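Local coordinates for protein carboxyvinyl-carboxyphosphonate phosphorylmutase (PDB 4IQD) that adopts a TIM-barrel fold of the phosphoenolpyruvate phosphomutase family and holds pyruvic acid in a pocket at the C-terminal ends of its strands, at residues A52-G57 / M239-V244; F193-Q198 / L215-E220. All coordinates share one frame; numbering follows the deposited sequence.

Contact 1: A52-G57 / M239-V244. With PYR (pyruvic acid), chain C.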
# COMPACT_ATOMS: atom_id res chain seq x y z
N ALA A 52 12.23 -0.29 14.90
CA ALA A 52 10.87 -0.63 15.25
C ALA A 52 9.97 0.11 14.28
O ALA A 52 10.37 1.13 13.72
CB ALA A 52 10.57 -0.23 16.68
N LEU A 53 8.77 -0.40 14.06
CA LEU A 53 7.86 0.19 13.09
C LEU A 53 6.49 0.40 13.70
O LEU A 53 6.14 -0.24 14.69
CB LEU A 53 7.73 -0.71 11.86
CG LEU A 53 8.97 -0.90 11.00
CD1 LEU A 53 8.65 -1.84 9.86
CD2 LEU A 53 9.47 0.43 10.47
N TYR A 54 5.72 1.30 13.11
CA TYR A 54 4.40 1.63 13.61
C TYR A 54 3.35 1.47 12.53
O TYR A 54 3.54 1.91 11.40
CB TYR A 54 4.40 3.07 14.13
CG TYR A 54 3.12 3.50 14.82
CD1 TYR A 54 2.78 3.00 16.07
CD2 TYR A 54 2.27 4.44 14.24
CE1 TYR A 54 1.62 3.40 16.71
CE2 TYR A 54 1.12 4.85 14.88
CZ TYR A 54 0.79 4.32 16.11
OH TYR A 54 -0.37 4.73 16.75
N LEU A 55 2.25 0.82 12.88
CA LEU A 55 1.12 0.74 11.98
C LEU A 55 -0.03 1.57 12.54
O LEU A 55 -0.66 1.18 13.53
CB LEU A 55 0.68 -0.70 11.78
CG LEU A 55 -0.44 -0.90 10.76
CD1 LEU A 55 -0.00 -0.41 9.39
CD2 LEU A 55 -0.86 -2.36 10.71
N SER A 56 -0.28 2.72 11.93
CA SER A 56 -1.33 3.62 12.40
C SER A 56 -2.63 3.38 11.66
O SER A 56 -2.63 3.13 10.46
CB SER A 56 -0.90 5.08 12.22
OG SER A 56 -1.70 5.73 11.25
N GLY A 57 -3.74 3.47 12.39
CA GLY A 57 -5.05 3.30 11.78
C GLY A 57 -5.27 4.35 10.71
O GLY A 57 -5.84 4.08 9.66
N MSE A 239 10.29 6.87 23.67
CA MSE A 239 10.00 6.45 22.31
C MSE A 239 9.14 7.50 21.63
O MSE A 239 8.41 8.23 22.30
CB MSE A 239 9.30 5.09 22.31
CG MSE A 239 7.79 5.16 22.48
SE MSE A 239 7.00 3.43 22.91
CE MSE A 239 7.43 3.38 24.81
N VAL A 240 9.26 7.59 20.32
CA VAL A 240 8.51 8.58 19.56
C VAL A 240 8.07 8.03 18.21
O VAL A 240 8.86 7.40 17.50
CB VAL A 240 9.31 9.89 19.37
CG1 VAL A 240 10.73 9.59 18.92
CG2 VAL A 240 8.61 10.82 18.40
N ILE A 241 6.81 8.26 17.87
CA ILE A 241 6.26 7.76 16.62
C ILE A 241 6.09 8.85 15.56
O ILE A 241 5.82 10.01 15.88
CB ILE A 241 4.91 7.06 16.84
CG1 ILE A 241 3.91 8.03 17.46
CG2 ILE A 241 5.08 5.84 17.73
CD1 ILE A 241 2.54 7.43 17.66
N TYR A 242 6.26 8.46 14.31
CA TYR A 242 6.00 9.32 13.16
C TYR A 242 5.00 8.57 12.29
O TYR A 242 5.36 7.99 11.27
CB TYR A 242 7.31 9.60 12.41
CG TYR A 242 8.43 10.12 13.30
CD1 TYR A 242 8.66 11.48 13.43
CD2 TYR A 242 9.24 9.24 14.01
CE1 TYR A 242 9.67 11.96 14.25
CE2 TYR A 242 10.25 9.71 14.83
CZ TYR A 242 10.46 11.07 14.94
OH TYR A 242 11.47 11.54 15.75
N PRO A 243 3.72 8.59 12.71
CA PRO A 243 2.68 7.64 12.30
C PRO A 243 2.26 7.69 10.84
O PRO A 243 2.07 6.64 10.23
CB PRO A 243 1.49 8.03 13.18
CG PRO A 243 2.05 8.87 14.26
CD PRO A 243 3.20 9.58 13.66
N VAL A 244 2.08 8.89 10.30
CA VAL A 244 1.40 9.03 9.02
C VAL A 244 2.32 9.59 7.94
O VAL A 244 1.93 9.71 6.77
CB VAL A 244 0.15 9.91 9.18
CG1 VAL A 244 -0.78 9.76 8.00
CG2 VAL A 244 -0.57 9.55 10.46
C PYR C . -2.46 8.04 14.43
O PYR C . -1.97 7.85 13.23
OXT PYR C . -2.62 7.01 15.23
CA PYR C . -2.81 9.33 14.83
O3 PYR C . -3.40 9.53 15.99
CB PYR C . -2.51 10.50 13.94
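Ser56 and Pro243 close on each other without a single hydrogen bond between their segments, and a pyruvic acid molecule lies against both, hydrogen-bonded to Ser56. The closest side-chain atoms of this pair are the two CB atoms, of Ser56 and of Pro243, 3.9 Å apart. Ser56 OG donates to PYR O at 2.9 Å and itself accepts the backbone N-H of Ala59, which makes Ser56 the N-cap of helix 57-63. A chi1 of 113°, well off a staggered position, puts OG there. Val244 flanks the bond, its CG2 lying 3.5 Å from PYR O.

The Tyr54 ring carries most of the apolar packing. Its CG is anti to the backbone N (chi1 -174°), and the ring slants across Ile241. The CD1 methyl of Ile241 sits over one face, toward the rim at CZ and CE2, in a CH-pi contact 4.2 Å from the ring centroid. Pro243 CB meets CE2 of Tyr54 obliquely at 3.6 Å. Tyr54 OH is hydrogen-bonded to Gln122, and PYR OXT lies near the ring plane at its edge.

Strands 53-55 and 239-242 are not neighbours in the barrel wall. Strand 31-34 runs between them, its Ile33 touching both Tyr54 and Ile241, while helix 74-88 covers Leu55 on the outer side.

Contact 2: F193-Q198 / L215-E220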
# COMPACT_ATOMS: atom_id res chain seq x y z
N PHE A 193 0.83 6.53 26.19
CA PHE A 193 0.75 7.51 25.11
C PHE A 193 -0.22 8.59 25.60
O PHE A 193 -1.43 8.43 25.49
CB PHE A 193 0.24 6.80 23.85
CG PHE A 193 -0.01 7.69 22.65
CD1 PHE A 193 0.12 9.07 22.70
CD2 PHE A 193 -0.40 7.12 21.45
CE1 PHE A 193 -0.14 9.85 21.59
CE2 PHE A 193 -0.64 7.89 20.33
CZ PHE A 193 -0.52 9.25 20.40
N PRO A 194 0.31 9.71 26.13
CA PRO A 194 -0.50 10.82 26.61
C PRO A 194 -0.77 11.83 25.50
O PRO A 194 0.05 12.72 25.27
CB PRO A 194 0.38 11.47 27.68
CG PRO A 194 1.76 10.85 27.53
CD PRO A 194 1.75 9.99 26.30
N GLU A 195 -1.90 11.69 24.82
CA GLU A 195 -2.22 12.55 23.70
C GLU A 195 -2.36 14.02 24.08
O GLU A 195 -3.08 14.38 25.02
CB GLU A 195 -3.49 12.08 22.98
CG GLU A 195 -4.08 13.11 22.01
CD GLU A 195 -3.26 13.30 20.75
OE1 GLU A 195 -2.32 12.51 20.51
OE2 GLU A 195 -3.57 14.23 19.98
N ALA A 196 -1.63 14.86 23.36
CA ALA A 196 -1.75 16.31 23.47
C ALA A 196 -1.56 16.84 24.88
O ALA A 196 -2.43 17.53 25.41
CB ALA A 196 -3.10 16.77 22.91
N LEU A 197 -0.42 16.53 25.49
CA LEU A 197 0.01 17.29 26.65
C LEU A 197 0.48 18.62 26.09
O LEU A 197 0.91 18.69 24.94
CB LEU A 197 1.12 16.58 27.41
CG LEU A 197 0.79 15.25 28.07
CD1 LEU A 197 2.04 14.69 28.72
CD2 LEU A 197 -0.33 15.41 29.08
N GLN A 198 0.39 19.68 26.88
CA GLN A 198 0.41 21.02 26.30
C GLN A 198 1.68 21.86 26.48
O GLN A 198 1.73 23.00 26.03
CB GLN A 198 -0.82 21.81 26.77
CG GLN A 198 -2.12 21.18 26.31
CD GLN A 198 -3.34 21.85 26.90
OE1 GLN A 198 -3.26 22.96 27.41
NE2 GLN A 198 -4.48 21.18 26.82
N LEU A 215 5.37 7.58 25.44
CA LEU A 215 5.45 7.69 23.99
C LEU A 215 5.09 9.10 23.56
O LEU A 215 4.17 9.70 24.12
CB LEU A 215 4.48 6.69 23.35
CG LEU A 215 4.41 6.44 21.84
CD1 LEU A 215 3.73 5.12 21.60
CD2 LEU A 215 3.67 7.54 21.09
N ALA A 216 5.81 9.62 22.58
CA ALA A 216 5.50 10.92 22.00
C ALA A 216 4.97 10.72 20.59
O ALA A 216 5.50 9.93 19.83
CB ALA A 216 6.74 11.79 21.98
N ASN A 217 3.91 11.45 20.26
CA ASN A 217 3.27 11.34 18.95
C ASN A 217 3.71 12.46 18.01
O ASN A 217 3.15 13.55 18.05
CB ASN A 217 1.75 11.39 19.10
CG ASN A 217 1.02 11.28 17.78
OD1 ASN A 217 1.54 10.75 16.80
ND2 ASN A 217 -0.21 11.78 17.75
N MSE A 218 4.70 12.19 17.17
CA MSE A 218 5.12 13.20 16.21
C MSE A 218 4.43 13.18 14.86
O MSE A 218 5.06 12.97 13.83
CB MSE A 218 6.63 13.25 16.04
CG MSE A 218 7.27 14.23 16.99
SE MSE A 218 7.11 16.12 16.50
CE MSE A 218 5.21 16.46 16.61
N THR A 219 3.13 13.43 14.88
CA THR A 219 2.36 13.53 13.66
C THR A 219 2.35 14.99 13.20
O THR A 219 2.32 15.91 14.02
CB THR A 219 0.94 12.98 13.85
OG1 THR A 219 0.24 12.99 12.60
CG2 THR A 219 0.17 13.79 14.87
N GLU A 220 2.39 15.20 11.89
CA GLU A 220 2.52 16.54 11.33
C GLU A 220 1.20 17.30 11.38
O GLU A 220 0.13 16.70 11.33
CB GLU A 220 3.04 16.48 9.90
CG GLU A 220 4.36 15.72 9.73
CD GLU A 220 4.18 14.22 9.75
OE1 GLU A 220 3.05 13.75 9.54
OE2 GLU A 220 5.18 13.50 9.99
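Phe193 lies with one ring face under the CD2 methyl of Leu215, which stands 4.1 Å from the ring centroid and only 13° off the normal, a CH-pi contact. The methyl is displaced toward the rim, closest to CG. Farther out along the ring, CZ of Phe193 presses obliquely against CB of Asn217 at 3.4 Å, with the ring and the amide plane 69° apart. CG of Phe193 is anti to the backbone N (chi1 175°), and the ring beyond it reaches Leu215 and Asn217 of the adjacent parallel strand.

The backbones diverge as they leave the sheet. The CA atoms of Phe193 and Leu215 are 4.8 Å apart, those of Glu195 and Asn217 7.4 Å. No hydrogen bond joins the two segments: Pro194, which has no N-H to offer, brings CD to 3.3 Å from Leu215 O, and Pro194 also packs on Phe206 of helix 200-209. Past Asn217 the chain bends through an inverse gamma turn centred on Met218, which carries it to Thr219 at the pyruvic acid pocket.

At the wide end, Glu195 OE1 comes within 3.6 Å of Asn217 ND2, too long for a hydrogen bond, with carboxylate and amide turned well out of one plane. The carboxylate has a stronger partner in Arg165, a pocket residue, through a salt bridge from OE1. The joint is thus apolar at its base and polar at its mouth, and Glu195 probably helps to orient Arg165 beside the ligand.

How the contacts relate
Contacts 1 and 2 meet through neighbouring parallel strands, 239-242 and 215-217, and their centres are 11 Å apart. Two probable backbone hydrogen bonds join them: Ile241 N to Ala216 O at 2.9 Å, and Ile241 O to Met218 N at 2.8 Å. Ile241 packs on Leu215, so the apolar packing runs on from one contact to the other, while Pro243 CG lies 3.2 Å from the amide oxygen OD1 of Asn217. Both end at the same pyruvic acid. Contact 1 lines it with Tyr54, Ser56, Pro243 and Val244; contact 2 supplies Thr219, and its Asn217 side chain lies about 4 Å from the ligand.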